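Side-chain contacts in putative regulatory protein SCO4313 (Streptomyces coelicolor, PDB 2OI8), which probably acts as a TetR-family transcription factor, binding regulatory DNA as an assembly of two subunits: residues K22-E27 with K44-S49; G33-S38 with T113-Y118; L37-I42 with D61-E66; A95-A100 with F200-L205; D102-Y107 with L189-Q194. One frame throughout, in Å; residues are numbered along the deposited sequence.

Interaction 1. Residues K22-E27 with K44-S49; sequences KDHAWE and KRMGMS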
# COMPACT_ATOMS: atom_id res chain seq x y z
N LYS A 22 -23.39 5.38 4.76
CA LYS A 22 -22.12 4.72 4.46
C LYS A 22 -21.82 4.79 2.98
O LYS A 22 -20.68 5.13 2.62
CB LYS A 22 -22.10 3.29 4.98
CG LYS A 22 -21.89 3.27 6.49
CD LYS A 22 -21.55 1.91 7.05
CE LYS A 22 -22.72 0.94 6.86
NZ LYS A 22 -22.49 -0.23 7.74
N ASP A 23 -22.83 4.50 2.15
CA ASP A 23 -22.76 4.73 0.71
C ASP A 23 -22.24 6.12 0.35
O ASP A 23 -21.25 6.23 -0.36
CB ASP A 23 -24.12 4.53 0.04
CG ASP A 23 -24.31 3.12 -0.48
OD1 ASP A 23 -23.47 2.25 -0.17
OD2 ASP A 23 -25.30 2.87 -1.19
N HIS A 24 -22.86 7.19 0.85
CA HIS A 24 -22.35 8.52 0.50
C HIS A 24 -20.94 8.76 1.00
O HIS A 24 -20.19 9.51 0.38
CB HIS A 24 -23.28 9.64 0.96
CG HIS A 24 -24.63 9.56 0.33
ND1 HIS A 24 -24.82 9.66 -1.03
CD2 HIS A 24 -25.85 9.31 0.87
CE1 HIS A 24 -26.10 9.50 -1.31
NE2 HIS A 24 -26.75 9.29 -0.17
N ALA A 25 -20.59 8.11 2.11
CA ALA A 25 -19.26 8.22 2.69
C ALA A 25 -18.20 7.68 1.72
O ALA A 25 -17.15 8.28 1.57
CB ALA A 25 -19.19 7.51 4.03
N TRP A 26 -18.49 6.57 1.05
CA TRP A 26 -17.57 6.10 0.02
C TRP A 26 -17.40 7.15 -1.08
O TRP A 26 -16.26 7.43 -1.46
CB TRP A 26 -17.98 4.73 -0.52
CG TRP A 26 -17.82 3.64 0.51
CD1 TRP A 26 -18.82 3.02 1.24
CD2 TRP A 26 -16.58 3.05 0.96
NE1 TRP A 26 -18.27 2.08 2.10
CE2 TRP A 26 -16.91 2.08 1.95
CE3 TRP A 26 -15.23 3.23 0.62
CZ2 TRP A 26 -15.94 1.32 2.60
CZ3 TRP A 26 -14.27 2.47 1.26
CH2 TRP A 26 -14.63 1.53 2.24
N GLU A 27 -18.50 7.76 -1.55
CA GLU A 27 -18.44 8.79 -2.60
C GLU A 27 -17.43 9.88 -2.21
O GLU A 27 -16.50 10.18 -2.98
CB GLU A 27 -19.81 9.43 -2.89
CG GLU A 27 -20.75 8.59 -3.73
CD GLU A 27 -22.20 9.16 -3.81
OE1 GLU A 27 -22.71 9.80 -2.85
OE2 GLU A 27 -22.84 8.93 -4.85
N LYS A 44 -25.93 17.55 4.52
CA LYS A 44 -26.33 18.46 3.45
C LYS A 44 -26.67 17.68 2.18
O LYS A 44 -27.64 18.02 1.50
CB LYS A 44 -25.26 19.54 3.18
N ARG A 45 -25.92 16.61 1.89
CA ARG A 45 -26.19 15.79 0.70
C ARG A 45 -27.55 15.08 0.73
O ARG A 45 -28.19 14.91 -0.31
CB ARG A 45 -25.10 14.76 0.45
CG ARG A 45 -24.58 14.79 -0.97
CD ARG A 45 -24.81 13.52 -1.74
NE ARG A 45 -26.09 13.51 -2.41
CZ ARG A 45 -26.45 12.61 -3.31
NH1 ARG A 45 -25.61 11.65 -3.69
NH2 ARG A 45 -27.65 12.68 -3.86
N MSE A 46 -27.97 14.68 1.92
CA MSE A 46 -29.22 13.96 2.10
C MSE A 46 -30.33 14.87 2.57
O MSE A 46 -31.41 14.39 2.89
CB MSE A 46 -29.03 12.82 3.09
CG MSE A 46 -28.10 11.72 2.61
SE MSE A 46 -27.61 10.44 4.02
CE MSE A 46 -29.41 9.64 4.29
N GLY A 47 -30.08 16.17 2.64
CA GLY A 47 -31.08 17.13 3.13
C GLY A 47 -31.56 16.91 4.56
O GLY A 47 -32.71 17.19 4.89
N MSE A 48 -30.66 16.40 5.42
CA MSE A 48 -30.94 16.24 6.84
C MSE A 48 -30.24 17.30 7.67
O MSE A 48 -29.33 17.99 7.19
CB MSE A 48 -30.45 14.88 7.33
CG MSE A 48 -31.36 13.71 7.03
SE MSE A 48 -30.30 12.06 7.16
CE MSE A 48 -29.84 12.10 9.06
N SER A 49 -30.66 17.42 8.93
CA SER A 49 -29.95 18.27 9.88
C SER A 49 -28.62 17.60 10.29
O SER A 49 -28.57 16.39 10.51
CB SER A 49 -30.82 18.59 11.10
OG SER A 49 -31.57 17.46 11.51
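H24 and R45 carry most of this contact, and the selenomethionine M46 fills in beside them. The imidazole stands with its CE1 over one face of the R45 guanidinium, 3.2 Å from R45 NH1. The two planes are turned 63° apart, so this is an angled meeting and not a stack. What fixes the ring is a bond within its own helix: H24 ND1 donates to E27 OE1 over 2.8 Å, nearly straight at 169°, with the oxygen lying close to the ring plane. H24 CG is anti to its carbonyl carbon (chi1 -61°), which sends the ring out from the helix toward both partners.

The same E27 OE1 reaches the edge of the R45 guanidinium, near its plane, forming a salt bridge to R45 NH1 at 3.5 Å. One carboxylate oxygen thus holds the ring and probably helps attract the arginine, whose chain bends at chi2 and chi3 to come round. Farther along the same side, M46 CG rests 3.7 Å from H24 CD2, and M46 SE lies obliquely 4.8 Å from the ring centroid.

M46 directly follows helix 39-45, which ends in a Schellman motif with G47 at positive phi. This surface contact therefore ties helix 14-32 to the end of the first helix of the predicted helix-turn-helix, while A25 and W26 of helix 14-32 pack on helix 60-84.

Interaction 2. Residues G33-S38 with T113-Y118; sequences GASALS and TPVPGY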
# COMPACT_ATOMS: atom_id res chain seq x y z
N GLY A 33 -11.17 11.93 -0.62
CA GLY A 33 -10.26 11.23 0.28
C GLY A 33 -10.75 11.18 1.71
O GLY A 33 -11.32 12.14 2.23
N ALA A 34 -10.53 10.04 2.36
CA ALA A 34 -10.80 9.92 3.78
C ALA A 34 -10.18 11.12 4.48
O ALA A 34 -9.26 11.74 3.93
CB ALA A 34 -10.22 8.62 4.31
N SER A 35 -10.66 11.48 5.67
CA SER A 35 -10.06 12.62 6.43
C SER A 35 -10.69 13.95 6.01
O SER A 35 -11.13 14.72 6.87
CB SER A 35 -8.53 12.68 6.30
OG SER A 35 -7.94 13.56 7.25
N ALA A 36 -10.73 14.20 4.70
CA ALA A 36 -11.59 15.24 4.15
C ALA A 36 -13.03 14.82 4.33
O ALA A 36 -13.95 15.63 4.18
CB ALA A 36 -11.28 15.48 2.69
N LEU A 37 -13.24 13.55 4.66
CA LEU A 37 -14.58 12.98 4.85
C LEU A 37 -15.35 13.63 6.01
O LEU A 37 -14.87 13.66 7.13
CB LEU A 37 -14.44 11.47 5.07
CG LEU A 37 -15.59 10.64 5.63
CD1 LEU A 37 -16.83 10.68 4.73
CD2 LEU A 37 -15.10 9.22 5.81
N SER A 38 -16.55 14.13 5.73
CA SER A 38 -17.30 14.91 6.74
C SER A 38 -18.80 14.63 6.82
O SER A 38 -19.52 14.74 5.83
CB SER A 38 -17.07 16.41 6.52
OG SER A 38 -17.86 16.89 5.45
N THR A 113 -2.99 4.34 2.64
CA THR A 113 -2.57 5.44 3.48
C THR A 113 -3.48 5.58 4.69
O THR A 113 -4.68 5.76 4.54
CB THR A 113 -2.55 6.72 2.63
OG1 THR A 113 -1.82 6.45 1.42
CG2 THR A 113 -1.93 7.90 3.41
N PRO A 114 -2.90 5.54 5.90
CA PRO A 114 -3.71 5.64 7.12
C PRO A 114 -4.48 6.97 7.15
O PRO A 114 -4.03 7.97 6.57
CB PRO A 114 -2.66 5.66 8.25
CG PRO A 114 -1.34 5.33 7.64
CD PRO A 114 -1.45 5.48 6.16
N VAL A 115 -5.62 7.02 7.83
CA VAL A 115 -6.36 8.27 7.88
C VAL A 115 -5.80 9.12 9.01
O VAL A 115 -5.76 8.68 10.15
CB VAL A 115 -7.86 8.04 8.00
CG1 VAL A 115 -8.59 9.38 8.03
CG2 VAL A 115 -8.33 7.19 6.85
N PRO A 116 -5.30 10.33 8.68
CA PRO A 116 -4.65 11.20 9.66
C PRO A 116 -5.59 11.55 10.76
O PRO A 116 -6.74 11.89 10.50
CB PRO A 116 -4.32 12.46 8.87
CG PRO A 116 -4.27 12.02 7.46
CD PRO A 116 -5.32 10.95 7.34
N GLY A 117 -5.10 11.45 11.99
CA GLY A 117 -5.89 11.80 13.17
C GLY A 117 -6.72 10.65 13.72
O GLY A 117 -7.05 10.65 14.92
N TYR A 118 -7.04 9.67 12.87
CA TYR A 118 -7.92 8.57 13.25
C TYR A 118 -7.17 7.46 13.99
O TYR A 118 -6.21 6.89 13.46
CB TYR A 118 -8.63 7.98 12.02
CG TYR A 118 -9.36 6.69 12.32
CD1 TYR A 118 -10.62 6.69 12.89
CD2 TYR A 118 -8.77 5.45 12.05
CE1 TYR A 118 -11.30 5.52 13.18
CE2 TYR A 118 -9.44 4.26 12.32
CZ TYR A 118 -10.72 4.30 12.89
OH TYR A 118 -11.39 3.13 13.18
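S35 OG lies over one face of the puckered P116 ring, the only ring in the contact. The hydroxyl approaches it broadside, not at a single corner: S35 OG is 3.7 Å from P116 CD, and CG and CB of the same ring lie only slightly farther off. S35 CB also comes near P116 CD, so the serine rests on that part of the ring.

V115 serves two neighbours with its two methyls. Its CG1, anti to the backbone N at chi1 -179°, lies 3.7 Å from S35 CB, whereas V115 CG2 branches off to A34 CB at 3.5 Å. A34 and S35 thus meet the valine from the same side, one at each methyl, in a contact of small side chains, apolar but for the S35 hydroxyl, with no hydrogen bond between the two loops. P116 and G117 are the central pair of a type II beta turn closed by Y118 N to V115 O at 3.2 Å; glycine in the third position is the classic choice for it. Beyond the turn, Y118 OH hydrogen-bonds to T65 OG1 on helix 60-84.

A32 and T31 of the second subunit pack on S35 and P116, respectively, so the patch adjoins the dimer interface. It exemplifies an interdomain junction of a TetR-type fold, in which the loop before the predicted helix-turn-helix leans on a loop of the C-terminal domain.

Interaction 3. Residues L37-I42 with D61-E66; sequences LSLNAI and DELITE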
# COMPACT_ATOMS: atom_id res chain seq x y z
N LEU A 37 -13.24 13.55 4.66
CA LEU A 37 -14.58 12.98 4.85
C LEU A 37 -15.35 13.63 6.01
O LEU A 37 -14.87 13.66 7.13
CB LEU A 37 -14.44 11.47 5.07
CG LEU A 37 -15.59 10.64 5.63
CD1 LEU A 37 -16.83 10.68 4.73
CD2 LEU A 37 -15.10 9.22 5.81
N SER A 38 -16.55 14.13 5.73
CA SER A 38 -17.30 14.91 6.74
C SER A 38 -18.80 14.63 6.82
O SER A 38 -19.52 14.74 5.83
CB SER A 38 -17.07 16.41 6.52
OG SER A 38 -17.86 16.89 5.45
N LEU A 39 -19.27 14.33 8.03
CA LEU A 39 -20.68 14.10 8.30
C LEU A 39 -21.59 15.26 7.90
O LEU A 39 -22.77 15.05 7.60
CB LEU A 39 -20.90 13.77 9.77
CG LEU A 39 -20.43 12.39 10.21
CD1 LEU A 39 -20.53 12.27 11.71
CD2 LEU A 39 -21.29 11.33 9.57
N ASN A 40 -21.04 16.47 7.87
CA ASN A 40 -21.80 17.63 7.45
C ASN A 40 -22.13 17.70 5.98
O ASN A 40 -23.21 18.17 5.61
CB ASN A 40 -21.09 18.90 7.85
CG ASN A 40 -21.55 19.42 9.18
OD1 ASN A 40 -21.05 20.44 9.65
ND2 ASN A 40 -22.51 18.73 9.80
N ALA A 41 -21.19 17.26 5.14
CA ALA A 41 -21.42 17.19 3.71
C ALA A 41 -22.45 16.11 3.39
O ALA A 41 -23.32 16.30 2.54
CB ALA A 41 -20.12 16.92 2.98
N ILE A 42 -22.34 14.98 4.09
CA ILE A 42 -23.35 13.92 4.06
C ILE A 42 -24.73 14.48 4.41
O ILE A 42 -25.67 14.35 3.63
CB ILE A 42 -23.00 12.78 5.05
CG1 ILE A 42 -21.50 12.39 4.95
CG2 ILE A 42 -23.94 11.60 4.85
CD1 ILE A 42 -21.20 10.98 4.49
N ASP A 61 -15.03 9.50 13.37
CA ASP A 61 -14.22 8.30 13.65
C ASP A 61 -15.11 7.08 13.79
O ASP A 61 -14.74 6.01 13.32
CB ASP A 61 -13.34 8.47 14.89
CG ASP A 61 -12.16 9.41 14.66
OD1 ASP A 61 -11.78 9.66 13.49
OD2 ASP A 61 -11.62 9.91 15.68
N GLU A 62 -16.27 7.27 14.41
CA GLU A 62 -17.31 6.24 14.46
C GLU A 62 -17.74 5.76 13.07
O GLU A 62 -17.96 4.57 12.86
CB GLU A 62 -18.54 6.75 15.19
CG GLU A 62 -18.46 6.63 16.69
CD GLU A 62 -19.83 6.58 17.33
OE1 GLU A 62 -20.84 6.28 16.62
OE2 GLU A 62 -19.90 6.83 18.55
N LEU A 63 -17.85 6.70 12.14
CA LEU A 63 -18.19 6.37 10.79
C LEU A 63 -17.03 5.64 10.14
O LEU A 63 -17.23 4.61 9.52
CB LEU A 63 -18.56 7.61 9.99
CG LEU A 63 -18.84 7.33 8.51
CD1 LEU A 63 -19.99 6.31 8.26
CD2 LEU A 63 -19.14 8.64 7.80
N ILE A 64 -15.81 6.18 10.29
CA ILE A 64 -14.64 5.55 9.69
C ILE A 64 -14.56 4.12 10.22
O ILE A 64 -14.48 3.16 9.43
CB ILE A 64 -13.31 6.27 10.07
CG1 ILE A 64 -13.22 7.70 9.49
CG2 ILE A 64 -12.10 5.40 9.70
CD1 ILE A 64 -13.17 7.77 8.02
N THR A 65 -14.63 4.01 11.55
CA THR A 65 -14.53 2.72 12.23
C THR A 65 -15.43 1.70 11.56
O THR A 65 -14.96 0.62 11.26
CB THR A 65 -14.84 2.82 13.73
OG1 THR A 65 -13.82 3.58 14.37
CG2 THR A 65 -14.90 1.44 14.36
N GLU A 66 -16.70 2.06 11.34
CA GLU A 66 -17.69 1.16 10.70
C GLU A 66 -17.35 0.78 9.25
O GLU A 66 -17.59 -0.36 8.81
CB GLU A 66 -19.12 1.73 10.77
CG GLU A 66 -19.90 1.42 12.05
CD GLU A 66 -19.62 0.01 12.61
OE1 GLU A 66 -19.99 -0.99 11.95
OE2 GLU A 66 -19.01 -0.09 13.71
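L39, in the opening turn of helix 39-45, faces L63 on helix 60-84 with their CA atoms 8.5 Å apart, and L37 in the preceding loop faces I64 at a similar separation. This is the buried seam between the predicted helix-turn-helix and the long helix that follows it, and it is made wholly of branched aliphatic side chains.

L63 is the central piece. Its CG is anti to the backbone N (chi1 176°), which carries CD2 into the groove between the two leucines opposite. There L63 CD2 meets L39 CD2 at 3.9 Å, and it lies more loosely against L37 CD1 at 4.4 Å. L39 and L63 run past each other in opposite senses, methyl against methyl. The second pair, L37 and I64, does the same: L37 CD2 reaches I64 CD1 at 3.3 Å, so short that its exact value is doubtful at this resolution. L39 is also packed by L53 and Y54 of helix 50-54, so the seam continues into the other helix of the motif.

At the polar margin, S38 is the N-cap of helix 39-45, its OG accepting a weak bond from A41 N. In helix 60-84, D61 O accepts from T65, one turn on: T65 N at 2.7 Å and T65 OG1 at 2.8 Å, the two donors arriving from opposite faces of the carbonyl plane.

Interaction 4. Residues A95-A100 with F200-L205; sequences ALRAWA and FDSALL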
# COMPACT_ATOMS: atom_id res chain seq x y z
N ALA A 95 -9.27 -15.40 -4.76
CA ALA A 95 -10.34 -14.73 -4.02
C ALA A 95 -9.86 -13.32 -3.61
O ALA A 95 -10.54 -12.30 -3.82
CB ALA A 95 -10.72 -15.55 -2.80
N LEU A 96 -8.65 -13.28 -3.06
CA LEU A 96 -8.08 -12.03 -2.58
C LEU A 96 -7.89 -11.01 -3.71
O LEU A 96 -8.10 -9.83 -3.49
CB LEU A 96 -6.75 -12.30 -1.83
CG LEU A 96 -6.03 -11.05 -1.28
CD1 LEU A 96 -6.92 -10.26 -0.27
CD2 LEU A 96 -4.64 -11.37 -0.69
N ARG A 97 -7.52 -11.49 -4.92
CA ARG A 97 -7.22 -10.62 -6.06
C ARG A 97 -8.48 -9.90 -6.50
O ARG A 97 -8.47 -8.67 -6.69
CB ARG A 97 -6.62 -11.41 -7.24
CG ARG A 97 -6.16 -10.53 -8.42
CD ARG A 97 -5.19 -11.22 -9.38
NE ARG A 97 -4.91 -10.36 -10.52
CZ ARG A 97 -3.95 -9.42 -10.53
NH1 ARG A 97 -3.19 -9.25 -9.47
NH2 ARG A 97 -3.75 -8.63 -11.60
N ALA A 98 -9.55 -10.66 -6.63
CA ALA A 98 -10.84 -10.15 -7.14
C ALA A 98 -11.49 -9.20 -6.15
O ALA A 98 -12.02 -8.16 -6.53
CB ALA A 98 -11.77 -11.31 -7.48
N TRP A 99 -11.44 -9.58 -4.87
CA TRP A 99 -11.91 -8.70 -3.81
C TRP A 99 -11.13 -7.37 -3.87
O TRP A 99 -11.74 -6.28 -3.81
CB TRP A 99 -11.76 -9.37 -2.43
CG TRP A 99 -12.15 -8.45 -1.32
CD1 TRP A 99 -13.40 -8.28 -0.81
CD2 TRP A 99 -11.30 -7.55 -0.60
NE1 TRP A 99 -13.39 -7.33 0.19
CE2 TRP A 99 -12.11 -6.86 0.34
CE3 TRP A 99 -9.94 -7.25 -0.66
CZ2 TRP A 99 -11.60 -5.91 1.21
CZ3 TRP A 99 -9.43 -6.30 0.21
CH2 TRP A 99 -10.26 -5.64 1.13
N ALA A 100 -9.81 -7.45 -3.99
CA ALA A 100 -8.98 -6.26 -4.14
C ALA A 100 -9.38 -5.48 -5.39
O ALA A 100 -9.64 -4.27 -5.34
CB ALA A 100 -7.49 -6.64 -4.20
N PHE A 200 4.27 -5.00 -18.88
CA PHE A 200 4.07 -6.42 -18.66
C PHE A 200 2.70 -6.65 -18.02
O PHE A 200 1.99 -5.68 -17.71
CB PHE A 200 5.21 -7.04 -17.84
CG PHE A 200 5.25 -6.59 -16.40
CD1 PHE A 200 4.48 -7.22 -15.42
CD2 PHE A 200 6.09 -5.56 -16.01
CE1 PHE A 200 4.53 -6.80 -14.10
CE2 PHE A 200 6.14 -5.14 -14.68
CZ PHE A 200 5.37 -5.76 -13.73
N ASP A 201 2.34 -7.91 -17.85
CA ASP A 201 1.04 -8.29 -17.36
C ASP A 201 1.19 -8.69 -15.91
O ASP A 201 1.53 -9.83 -15.59
CB ASP A 201 0.51 -9.44 -18.21
CG ASP A 201 -0.92 -9.80 -17.88
OD1 ASP A 201 -1.54 -9.20 -16.98
OD2 ASP A 201 -1.45 -10.71 -18.55
N SER A 202 0.94 -7.71 -15.04
CA SER A 202 1.03 -7.88 -13.59
C SER A 202 0.20 -9.06 -13.05
O SER A 202 0.58 -9.65 -12.05
CB SER A 202 0.63 -6.59 -12.88
OG SER A 202 -0.77 -6.38 -12.96
N ALA A 203 -0.90 -9.40 -13.72
CA ALA A 203 -1.67 -10.59 -13.37
C ALA A 203 -0.80 -11.86 -13.46
O ALA A 203 -0.98 -12.81 -12.69
CB ALA A 203 -2.89 -10.72 -14.27
N LEU A 204 0.15 -11.86 -14.40
CA LEU A 204 1.06 -13.01 -14.58
C LEU A 204 2.12 -12.98 -13.50
O LEU A 204 2.43 -14.03 -12.92
CB LEU A 204 1.70 -13.03 -15.97
CG LEU A 204 1.00 -13.72 -17.15
CD1 LEU A 204 -0.53 -13.73 -17.06
CD2 LEU A 204 1.46 -13.13 -18.49
N LEU A 205 2.64 -11.78 -13.21
CA LEU A 205 3.46 -11.57 -12.01
C LEU A 205 2.80 -12.15 -10.75
O LEU A 205 3.43 -12.90 -10.00
CB LEU A 205 3.82 -10.09 -11.80
CG LEU A 205 4.46 -9.80 -10.43
CD1 LEU A 205 5.76 -10.58 -10.18
CD2 LEU A 205 4.66 -8.31 -10.20
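Within 95-100, R97 alone reaches A203, joining two helices of the all-helical C-terminal domain of the TetR type. Its CB points toward the start of helix 202-213, and the chain runs straight from there: CG is anti to the backbone N (chi1 -174°), and the extension holds through CD to NE. Along the way the side chain lies against L187 of helix 170-191. At the end the guanidinium turns out of the line of the chain, chi4 86°, and lays one face on A203. R97 CZ is 3.8 Å from A203 CA, while R97 NH2 comes closer, to 3.4 Å from A203 CA and 3.5 Å from A203 CB. At the edge of the same group, near its plane, S202 OG stands 4.0 Å from R97 NH2.

The charge itself is met by E190, which forms a salt bridge with R97 NH1 and takes S202 OG as a second partner, so one carboxylate links the two sides. Substituting alanine for R97 would probably leave E190 without its cationic mate and open a gap beside A203.

D201, the N-cap of helix 202-213, lies too far from the R97 guanidinium for contact, though its charge may add a mild attraction. Its OD1 accepts a weak capping bond from A203 N, and D201 O takes two donors: L204 N at 2.7 Å and, less closely, L205 N at 3.3 Å.

Interaction 5. Residues D102-Y107 with L189-Q194; sequences DDPQRY and LELAGQ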
# COMPACT_ATOMS: atom_id res chain seq x y z
N ASP A 102 -12.00 -5.68 -7.13
CA ASP A 102 -13.42 -5.36 -7.26
C ASP A 102 -13.70 -3.96 -6.70
O ASP A 102 -14.63 -3.32 -7.14
CB ASP A 102 -14.32 -6.42 -6.61
CG ASP A 102 -15.80 -6.06 -6.67
OD1 ASP A 102 -16.37 -5.85 -7.78
OD2 ASP A 102 -16.42 -6.00 -5.59
N ASP A 103 -12.88 -3.49 -5.77
CA ASP A 103 -13.12 -2.21 -5.08
C ASP A 103 -11.83 -1.65 -4.49
O ASP A 103 -11.57 -1.80 -3.29
CB ASP A 103 -14.18 -2.39 -3.98
CG ASP A 103 -14.65 -1.08 -3.40
OD1 ASP A 103 -13.99 -0.03 -3.56
OD2 ASP A 103 -15.70 -1.07 -2.74
N PRO A 104 -11.02 -0.99 -5.33
CA PRO A 104 -9.74 -0.47 -4.86
C PRO A 104 -9.85 0.48 -3.66
O PRO A 104 -8.95 0.48 -2.77
CB PRO A 104 -9.20 0.30 -6.07
CG PRO A 104 -9.82 -0.41 -7.27
CD PRO A 104 -11.24 -0.66 -6.75
N GLN A 105 -10.93 1.26 -3.61
CA GLN A 105 -11.10 2.23 -2.54
C GLN A 105 -11.25 1.51 -1.23
O GLN A 105 -10.68 1.92 -0.22
CB GLN A 105 -12.31 3.14 -2.77
CG GLN A 105 -12.13 4.11 -3.89
CD GLN A 105 -10.85 4.91 -3.77
OE1 GLN A 105 -10.56 5.56 -2.74
NE2 GLN A 105 -10.05 4.88 -4.84
N ARG A 106 -12.00 0.40 -1.25
CA ARG A 106 -12.15 -0.41 -0.07
C ARG A 106 -10.80 -1.04 0.34
O ARG A 106 -10.46 -1.07 1.53
CB ARG A 106 -13.20 -1.47 -0.32
CG ARG A 106 -13.58 -2.31 0.88
CD ARG A 106 -14.60 -3.37 0.45
NE ARG A 106 -14.14 -4.11 -0.73
CZ ARG A 106 -14.90 -4.96 -1.42
NH1 ARG A 106 -16.15 -5.17 -1.06
NH2 ARG A 106 -14.40 -5.60 -2.48
N TYR A 107 -10.02 -1.51 -0.63
CA TYR A 107 -8.72 -2.11 -0.36
C TYR A 107 -7.83 -1.10 0.39
O TYR A 107 -7.19 -1.44 1.40
CB TYR A 107 -8.05 -2.55 -1.68
CG TYR A 107 -6.64 -3.14 -1.53
CD1 TYR A 107 -5.52 -2.31 -1.59
CD2 TYR A 107 -6.44 -4.53 -1.33
CE1 TYR A 107 -4.21 -2.83 -1.44
CE2 TYR A 107 -5.12 -5.07 -1.19
CZ TYR A 107 -4.02 -4.21 -1.24
OH TYR A 107 -2.73 -4.68 -1.10
N LEU A 189 0.75 -2.63 -5.30
CA LEU A 189 1.58 -2.01 -6.34
C LEU A 189 0.81 -1.81 -7.59
O LEU A 189 0.94 -0.78 -8.21
CB LEU A 189 2.87 -2.78 -6.63
CG LEU A 189 3.98 -2.65 -5.58
CD1 LEU A 189 5.14 -3.51 -6.03
CD2 LEU A 189 4.43 -1.20 -5.40
N GLU A 190 -0.01 -2.79 -7.99
CA GLU A 190 -0.83 -2.57 -9.19
C GLU A 190 -1.93 -1.54 -8.98
O GLU A 190 -2.04 -0.60 -9.77
CB GLU A 190 -1.32 -3.86 -9.87
CG GLU A 190 -2.10 -4.85 -9.06
CD GLU A 190 -2.06 -6.26 -9.70
OE1 GLU A 190 -2.08 -6.37 -10.95
OE2 GLU A 190 -2.01 -7.27 -8.94
N LEU A 191 -2.69 -1.68 -7.89
CA LEU A 191 -3.71 -0.69 -7.48
C LEU A 191 -3.16 0.73 -7.21
O LEU A 191 -3.89 1.72 -7.35
CB LEU A 191 -4.48 -1.20 -6.26
CG LEU A 191 -5.40 -2.40 -6.50
CD1 LEU A 191 -6.19 -2.78 -5.22
CD2 LEU A 191 -6.39 -2.08 -7.62
N ALA A 192 -1.90 0.83 -6.79
CA ALA A 192 -1.26 2.12 -6.55
C ALA A 192 -0.72 2.73 -7.85
O ALA A 192 -0.12 3.78 -7.82
CB ALA A 192 -0.11 1.97 -5.52
N GLY A 193 -0.91 2.04 -8.98
CA GLY A 193 -0.53 2.57 -10.29
C GLY A 193 0.93 2.38 -10.67
O GLY A 193 1.41 3.05 -11.60
N GLN A 194 1.63 1.46 -10.00
CA GLN A 194 3.09 1.34 -10.16
C GLN A 194 3.60 0.48 -11.31
O GLN A 194 4.80 0.45 -11.57
CB GLN A 194 3.76 0.91 -8.85
CG GLN A 194 3.47 1.84 -7.72
CD GLN A 194 4.01 3.24 -7.98
OE1 GLN A 194 5.21 3.42 -8.23
NE2 GLN A 194 3.12 4.25 -7.92
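L191 makes the apolar contacts, one with each of its two methyls. L191 CD2 touches P104 CG at 3.8 Å, the two side chains crossing at about a right angle. The other methyl makes a CH-pi contact: L191 CD1 lies over one face of the Y107 ring, 4.0 Å from its centroid and 26° off the normal, displaced toward the CG and CD1 rim. Y107 CG is anti to its backbone N (chi1 178°), which carries the ring across to helix 170-191, where Y107 OH bonds to H184 ND1.

Hydrogen bonds shape the segments separately and do not join them. D103 is the N-cap of helix 104-111, its OD1 accepting from R106 N at 3.1 Å. In the other segment, helix 170-191 ends in a Schellman motif at G193, closed by Q194 N to L189 O at 2.9 Å. Ionic links, all long, gather D102 and D103 round R106.

With alanine in place of L191, both methyls would go, which is likely to leave the Y107 face and the P104 ring without their partner. With no hydrogen bond or ion pair across it, this apolar contact probably depends on close packing of L191, while polar groups secure the helix ends on either side.

How the interactions relate
From the N terminus, interaction 1 closes a short loop bringing helix 14-32 to the end of helix 39-45. Interaction 3 crosses it, its first segment lying inside that loop and its second beyond it, on helix 60-84; A25 packs on I42 and L63 between them. Interaction 2 shares L37 and S38 with interaction 3 but runs on to the loop after helix 104-111, closing the predicted DNA-binding part against the C-terminal domain. It crosses interactions 1, 4 and 5. Interaction 5 is nested within the long loop of interaction 4, and E190 couples the two. W26 packing on R106 gives interactions 1 and 5 a further point of touch between the domains.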